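Local coordinates for uncharacterized protein C4B3.07 (Schizosaccharomyces pombe, PDB 3QTM) that is required for correct translation termination and inhibits ofd1 directly, probably thereby stabilising the N-terminal transcription factor domain of sre1, at residues I38-I49 against V80-L91. Residues are numbered along the deposited sequence; the frame is centred on the assembly and turned at random.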
ATOM      1  N   ILE A  38     -15.715 -14.468  -1.335  1.00 33.32           N
ATOM      2  CA  ILE A  38     -15.733 -13.439  -2.362  1.00 29.77           C
ATOM      3  C   ILE A  38     -17.135 -13.191  -2.901  1.00 32.05           C
ATOM      4  O   ILE A  38     -17.488 -12.063  -3.236  1.00 30.06           O
ATOM      5  CB  ILE A  38     -14.794 -13.816  -3.520  1.00 32.66           C
ATOM      6  CG1 ILE A  38     -13.344 -13.815  -3.036  1.00 37.71           C
ATOM      7  CG2 ILE A  38     -14.961 -12.865  -4.676  1.00 30.55           C
ATOM      8  CD1 ILE A  38     -12.338 -13.984  -4.147  1.00 45.34           C
ATOM      9  N   ASP A  39     -17.939 -14.241  -3.003  1.00 31.13           N
ATOM     10  CA  ASP A  39     -19.291 -14.053  -3.504  1.00 34.80           C
ATOM     11  C   ASP A  39     -20.142 -13.248  -2.537  1.00 30.75           C
ATOM     12  O   ASP A  39     -20.942 -12.417  -2.962  1.00 29.31           O
ATOM     13  CB  ASP A  39     -19.957 -15.378  -3.865  1.00 34.85           C
ATOM     14  CG  ASP A  39     -19.901 -15.651  -5.352  1.00 45.63           C
ATOM     15  OD1 ASP A  39     -19.302 -16.681  -5.738  1.00 50.67           O
ATOM     16  OD2 ASP A  39     -20.435 -14.817  -6.135  1.00 44.01           O
ATOM     17  N   ALA A  40     -19.966 -13.489  -1.243  1.00 28.22           N
ATOM     18  CA  ALA A  40     -20.640 -12.683  -0.230  1.00 28.34           C
ATOM     19  C   ALA A  40     -20.181 -11.228  -0.331  1.00 26.24           C
ATOM     20  O   ALA A  40     -20.998 -10.314  -0.275  1.00 23.54           O
ATOM     21  CB  ALA A  40     -20.354 -13.218   1.157  1.00 27.59           C
ATOM     22  N   SER A  41     -18.872 -11.025  -0.474  1.00 23.95           N
ATOM     23  CA  SER A  41     -18.318  -9.677  -0.575  1.00 25.40           C
ATOM     24  C   SER A  41     -18.960  -8.947  -1.744  1.00 22.26           C
ATOM     25  O   SER A  41     -19.372  -7.791  -1.619  1.00 21.58           O
ATOM     26  CB  SER A  41     -16.786  -9.712  -0.717  1.00 25.09           C
ATOM     27  OG  SER A  41     -16.219  -8.400  -0.611  1.00 21.02           O
ATOM     28  N   VAL A  42     -19.081  -9.648  -2.868  1.00 20.41           N
ATOM     29  CA  VAL A  42     -19.633  -9.073  -4.080  1.00 22.29           C
ATOM     30  C   VAL A  42     -21.086  -8.650  -3.861  1.00 24.02           C
ATOM     31  O   VAL A  42     -21.486  -7.565  -4.267  1.00 23.13           O
ATOM     32  CB  VAL A  42     -19.523 -10.046  -5.268  1.00 21.86           C
ATOM     33  CG1 VAL A  42     -20.461  -9.629  -6.397  1.00 21.01           C
ATOM     34  CG2 VAL A  42     -18.074 -10.137  -5.756  1.00 24.14           C
ATOM     35  N   SER A  43     -21.870  -9.508  -3.218  1.00 23.63           N
ATOM     36  CA  SER A  43     -23.248  -9.157  -2.838  1.00 26.30           C
ATOM     37  C   SER A  43     -23.295  -7.884  -2.005  1.00 20.61           C
ATOM     38  O   SER A  43     -24.101  -6.989  -2.259  1.00 22.42           O
ATOM     39  CB  SER A  43     -23.902 -10.292  -2.042  1.00 24.99           C
ATOM     40  OG  SER A  43     -24.020 -11.465  -2.828  1.00 24.79           O
ATOM     41  N   LEU A  44     -22.428  -7.797  -1.003  1.00 21.73           N
ATOM     42  CA  LEU A  44     -22.415  -6.613  -0.142  1.00 20.90           C
ATOM     43  C   LEU A  44     -22.014  -5.334  -0.886  1.00 23.91           C
ATOM     44  O   LEU A  44     -22.533  -4.253  -0.600  1.00 24.43           O
ATOM     45  CB  LEU A  44     -21.513  -6.835   1.073  1.00 21.00           C
ATOM     46  CG  LEU A  44     -22.046  -7.928   2.017  1.00 26.57           C
ATOM     47  CD1 LEU A  44     -21.017  -8.389   3.052  1.00 24.14           C
ATOM     48  CD2 LEU A  44     -23.307  -7.441   2.705  1.00 28.98           C
ATOM     49  N   VAL A  45     -21.083  -5.458  -1.832  1.00 22.56           N
ATOM     50  CA  VAL A  45     -20.612  -4.316  -2.601  1.00 20.67           C
ATOM     51  C   VAL A  45     -21.714  -3.779  -3.508  1.00 18.36           C
ATOM     52  O   VAL A  45     -21.985  -2.583  -3.521  1.00 19.53           O
ATOM     53  CB  VAL A  45     -19.358  -4.696  -3.439  1.00 22.43           C
ATOM     54  CG1 VAL A  45     -19.152  -3.720  -4.567  1.00 18.56           C
ATOM     55  CG2 VAL A  45     -18.145  -4.758  -2.540  1.00 22.25           C
ATOM     56  N   PHE A  46     -22.354  -4.666  -4.263  1.00 18.78           N
ATOM     57  CA  PHE A  46     -23.473  -4.264  -5.100  1.00 19.61           C
ATOM     58  C   PHE A  46     -24.625  -3.701  -4.247  1.00 21.95           C
ATOM     59  O   PHE A  46     -25.338  -2.801  -4.679  1.00 19.42           O
ATOM     60  CB  PHE A  46     -23.968  -5.448  -5.934  1.00 24.94           C
ATOM     61  CG  PHE A  46     -23.199  -5.661  -7.216  1.00 25.12           C
ATOM     62  CD1 PHE A  46     -22.941  -4.600  -8.066  1.00 23.77           C
ATOM     63  CD2 PHE A  46     -22.772  -6.929  -7.582  1.00 28.52           C
ATOM     64  CE1 PHE A  46     -22.244  -4.786  -9.259  1.00 28.15           C
ATOM     65  CE2 PHE A  46     -22.078  -7.136  -8.777  1.00 26.04           C
ATOM     66  CZ  PHE A  46     -21.808  -6.064  -9.615  1.00 28.28           C
ATOM     67  N   GLY A  47     -24.815  -4.256  -3.049  1.00 19.87           N
ATOM     68  CA  GLY A  47     -25.840  -3.784  -2.132  1.00 22.69           C
ATOM     69  C   GLY A  47     -25.523  -2.358  -1.711  1.00 23.66           C
ATOM     70  O   GLY A  47     -26.412  -1.507  -1.664  1.00 21.43           O
ATOM     71  N   THR A  48     -24.246  -2.093  -1.437  1.00 18.56           N
ATOM     72  CA  THR A  48     -23.791  -0.741  -1.112  1.00 19.94           C
ATOM     73  C   THR A  48     -24.144   0.244  -2.206  1.00 21.29           C
ATOM     74  O   THR A  48     -24.655   1.343  -1.951  1.00 21.55           O
ATOM     75  CB  THR A  48     -22.271  -0.714  -0.907  1.00 21.15           C
ATOM     76  OG1 THR A  48     -21.916  -1.727   0.033  1.00 19.69           O
ATOM     77  CG2 THR A  48     -21.800   0.665  -0.390  1.00 17.15           C
ATOM     78  N   ILE A  49     -23.876  -0.159  -3.439  1.00 19.97           N
ATOM     79  CA  ILE A  49     -24.157   0.692  -4.585  1.00 21.95           C
ATOM     80  C   ILE A  49     -25.659   0.991  -4.686  1.00 21.79           C
ATOM     81  O   ILE A  49     -26.065   2.143  -4.857  1.00 21.98           O
ATOM     82  CB  ILE A  49     -23.613   0.055  -5.888  1.00 18.38           C
ATOM     83  CG1 ILE A  49     -22.081   0.131  -5.878  1.00 19.70           C
ATOM     84  CG2 ILE A  49     -24.232   0.727  -7.137  1.00 18.82           C
ATOM     85  CD1 ILE A  49     -21.362  -0.850  -6.835  1.00 17.65           C
ATOM     86  N   VAL A  80     -15.851  -3.334  -6.926  1.00 20.10           N
ATOM     87  CA  VAL A  80     -16.406  -4.115  -8.027  1.00 19.38           C
ATOM     88  C   VAL A  80     -15.268  -4.390  -8.999  1.00 25.22           C
ATOM     89  O   VAL A  80     -15.114  -5.517  -9.473  1.00 19.69           O
ATOM     90  CB  VAL A  80     -17.580  -3.403  -8.753  1.00 21.36           C
ATOM     91  CG1 VAL A  80     -17.976  -4.158 -10.039  1.00 21.03           C
ATOM     92  CG2 VAL A  80     -18.787  -3.278  -7.825  1.00 19.39           C
ATOM     93  N   SER A  81     -14.445  -3.368  -9.253  1.00 19.40           N
ATOM     94  CA  SER A  81     -13.279  -3.550 -10.115  1.00 22.35           C
ATOM     95  C   SER A  81     -12.293  -4.575  -9.541  1.00 20.91           C
ATOM     96  O   SER A  81     -11.769  -5.392 -10.273  1.00 24.88           O
ATOM     97  CB  SER A  81     -12.578  -2.213 -10.433  1.00 22.01           C
ATOM     98  OG  SER A  81     -11.854  -1.708  -9.322  1.00 19.98           O
ATOM     99  N   GLU A  82     -12.059  -4.538  -8.233  1.00 22.24           N
ATOM    100  CA  GLU A  82     -11.119  -5.460  -7.595  1.00 23.12           C
ATOM    101  C   GLU A  82     -11.593  -6.911  -7.720  1.00 25.25           C
ATOM    102  O   GLU A  82     -10.804  -7.828  -7.894  1.00 23.56           O
ATOM    103  CB  GLU A  82     -10.963  -5.113  -6.117  1.00 21.64           C
ATOM    104  CG  GLU A  82     -10.042  -6.065  -5.344  1.00 26.17           C
ATOM    105  CD  GLU A  82      -9.933  -5.703  -3.864  1.00 27.98           C
ATOM    106  OE1 GLU A  82     -10.680  -4.809  -3.416  1.00 28.89           O
ATOM    107  OE2 GLU A  82      -9.109  -6.302  -3.144  1.00 29.05           O
ATOM    108  N   LEU A  83     -12.899  -7.105  -7.634  1.00 21.57           N
ATOM    109  CA  LEU A  83     -13.468  -8.433  -7.619  1.00 22.83           C
ATOM    110  C   LEU A  83     -14.177  -8.711  -8.921  1.00 23.57           C
ATOM    111  O   LEU A  83     -15.081  -9.555  -8.975  1.00 27.46           O
ATOM    112  CB  LEU A  83     -14.467  -8.513  -6.468  1.00 21.19           C
ATOM    113  CG  LEU A  83     -13.854  -8.098  -5.133  1.00 22.18           C
ATOM    114  CD1 LEU A  83     -14.879  -8.105  -3.998  1.00 20.12           C
ATOM    115  CD2 LEU A  83     -12.676  -9.013  -4.820  1.00 22.71           C
ATOM    116  N   PHE A  84     -13.787  -7.985  -9.966  1.00 23.25           N
ATOM    117  CA  PHE A  84     -14.514  -8.009 -11.237  1.00 26.25           C
ATOM    118  C   PHE A  84     -14.656  -9.399 -11.865  1.00 26.60           C
ATOM    119  O   PHE A  84     -15.620  -9.674 -12.578  1.00 26.23           O
ATOM    120  CB  PHE A  84     -13.878  -7.056 -12.251  1.00 22.70           C
ATOM    121  CG  PHE A  84     -14.763  -6.768 -13.432  1.00 26.09           C
ATOM    122  CD1 PHE A  84     -15.909  -5.992 -13.284  1.00 23.68           C
ATOM    123  CD2 PHE A  84     -14.475  -7.293 -14.678  1.00 25.94           C
ATOM    124  CE1 PHE A  84     -16.730  -5.728 -14.361  1.00 22.20           C
ATOM    125  CE2 PHE A  84     -15.304  -7.034 -15.766  1.00 26.80           C
ATOM    126  CZ  PHE A  84     -16.431  -6.250 -15.606  1.00 24.76           C
ATOM    127  N   GLU A  85     -13.691 -10.265 -11.600  1.00 25.69           N
ATOM    128  CA  GLU A  85     -13.678 -11.586 -12.203  1.00 34.60           C
ATOM    129  C   GLU A  85     -14.930 -12.370 -11.802  1.00 33.42           C
ATOM    130  O   GLU A  85     -15.490 -13.112 -12.601  1.00 38.61           O
ATOM    131  CB  GLU A  85     -12.411 -12.330 -11.789  1.00 35.86           C
ATOM    132  CG  GLU A  85     -12.380 -13.790 -12.211  1.00 49.08           C
ATOM    133  CD  GLU A  85     -11.240 -14.562 -11.548  1.00 63.59           C
ATOM    134  OE1 GLU A  85     -11.115 -14.500 -10.297  1.00 60.93           O
ATOM    135  OE2 GLU A  85     -10.474 -15.233 -12.281  1.00 73.53           O
ATOM    136  N   ILE A  86     -15.368 -12.187 -10.561  1.00 31.99           N
ATOM    137  CA  ILE A  86     -16.598 -12.799 -10.069  1.00 26.44           C
ATOM    138  C   ILE A  86     -17.803 -11.893 -10.291  1.00 31.11           C
ATOM    139  O   ILE A  86     -18.875 -12.360 -10.689  1.00 30.51           O
ATOM    140  CB  ILE A  86     -16.494 -13.136  -8.566  1.00 30.14           C
ATOM    141  CG1 ILE A  86     -15.384 -14.163  -8.334  1.00 32.59           C
ATOM    142  CG2 ILE A  86     -17.827 -13.687  -8.037  1.00 32.15           C
ATOM    143  CD1 ILE A  86     -15.539 -15.393  -9.200  1.00 32.03           C
ATOM    144  N   ALA A  87     -17.615 -10.591 -10.055  1.00 27.36           N
ATOM    145  CA  ALA A  87     -18.712  -9.623 -10.096  1.00 25.98           C
ATOM    146  C   ALA A  87     -19.299  -9.483 -11.490  1.00 27.38           C
ATOM    147  O   ALA A  87     -20.493  -9.215 -11.650  1.00 25.32           O
ATOM    148  CB  ALA A  87     -18.240  -8.249  -9.580  1.00 25.59           C
ATOM    149  N   GLN A  88     -18.452  -9.652 -12.501  1.00 26.77           N
ATOM    150  CA  GLN A  88     -18.896  -9.507 -13.879  1.00 29.97           C
ATOM    151  C   GLN A  88     -20.014 -10.496 -14.222  1.00 31.04           C
ATOM    152  O   GLN A  88     -20.828 -10.233 -15.110  1.00 29.99           O
ATOM    153  CB  GLN A  88     -17.721  -9.658 -14.860  1.00 28.36           C
ATOM    154  CG  GLN A  88     -17.143 -11.068 -14.939  1.00 33.29           C
ATOM    155  CD  GLN A  88     -15.946 -11.149 -15.864  1.00 34.56           C
ATOM    156  OE1 GLN A  88     -15.922 -10.513 -16.915  1.00 37.66           O
ATOM    157  NE2 GLN A  88     -14.943 -11.925 -15.475  1.00 36.92           N
ATOM    158  N   LYS A  89     -20.056 -11.623 -13.515  1.00 28.83           N
ATOM    159  CA  LYS A  89     -21.098 -12.624 -13.764  1.00 33.74           C
ATOM    160  C   LYS A  89     -22.505 -12.074 -13.532  1.00 33.58           C
ATOM    161  O   LYS A  89     -23.474 -12.626 -14.049  1.00 36.44           O
ATOM    162  CB  LYS A  89     -20.878 -13.883 -12.913  1.00 33.86           C
ATOM    163  CG  LYS A  89     -19.503 -14.515 -13.105  1.00 36.57           C
ATOM    164  CD  LYS A  89     -19.406 -15.918 -12.508  1.00 43.64           C
ATOM    165  CE  LYS A  89     -19.715 -15.918 -11.020  1.00 50.33           C
ATOM    166  NZ  LYS A  89     -19.523 -17.263 -10.389  1.00 56.36           N
ATOM    167  N   ARG A  90     -22.624 -10.989 -12.769  1.00 29.67           N
ATOM    168  CA  ARG A  90     -23.945 -10.454 -12.438  1.00 30.02           C
ATOM    169  C   ARG A  90     -24.277  -9.254 -13.325  1.00 30.29           C
ATOM    170  O   ARG A  90     -25.290  -8.585 -13.137  1.00 32.43           O
ATOM    171  CB  ARG A  90     -24.013 -10.045 -10.959  1.00 29.03           C
ATOM    172  CG  ARG A  90     -22.842 -10.518 -10.116  1.00 32.58           C
ATOM    173  CD  ARG A  90     -23.180 -11.667  -9.164  1.00 36.36           C
ATOM    174  NE  ARG A  90     -23.741 -11.186  -7.906  1.00 33.62           N
ATOM    175  CZ  ARG A  90     -23.340 -11.539  -6.681  1.00 31.81           C
ATOM    176  NH1 ARG A  90     -22.365 -12.406  -6.497  1.00 29.00           N
ATOM    177  NH2 ARG A  90     -23.952 -11.029  -5.618  1.00 29.68           N
ATOM    178  N   LEU A  91     -23.416  -8.981 -14.294  1.00 29.29           N
ATOM    179  CA  LEU A  91     -23.557  -7.780 -15.113  1.00 33.16           C
ATOM    180  C   LEU A  91     -23.667  -8.120 -16.602  1.00 35.23           C
ATOM    181  O   LEU A  91     -23.269  -9.209 -17.019  1.00 35.78           O
ATOM    182  CB  LEU A  91     -22.354  -6.855 -14.869  1.00 30.14           C
ATOM    183  CG  LEU A  91     -22.128  -6.413 -13.418  1.00 31.88           C
ATOM    184  CD1 LEU A  91     -20.793  -5.683 -13.247  1.00 26.30           C
ATOM    185  CD2 LEU A  91     -23.287  -5.542 -12.951  1.00 29.88           C
TER
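Residues 38-49, the first three turns of helix 38-58, run past the point where helix 67-82 breaks at Leu83 and a short helical turn follows, with the backbones nearest at Val42 and Ala87, whose CA atoms lie 6.1 Å apart. The contact belongs to the all-helical, tetratricopeptide-like N-terminal part of Nro1. Val42 sits at its middle: CG2 meets Leu83 CB and Ile86 CG2, while CG1, anti to the backbone N (chi1 163°), faces Ala87 and lies over one face of the Arg90 guanidinium, 3.5 Å from Arg90 CZ. Towards the start of helix 38-58, Ile38 CG2 rests on Ile86 CG1 (3.9 Å), the two side chains crossing at about a right angle. At the other end, Val80 CG2 is wedged among Val45, Phe46 and Ile49, and its 3.3 Å approach to Val45 CG1 is tight; Tyr100 of helix 97-110 also touches Val80 and Leu91. The Phe46 ring has Ala87 O at its edge, in plane, and brings CZ to 3.7 Å from Leu91 CD2. Along the exposed margin, Arg90 bends at chi2 and chi3 so that its guanidinium lies across the helix surface. Its NH1 forms a salt bridge with Asp39 OD2 (3.1 Å), carboxylate and guanidinium nearly coplanar. Ser43 OG accepts a 2.8 Å hydrogen bond from Arg90 NH2, in the guanidinium plane, and donates its own proton to Asp39 O.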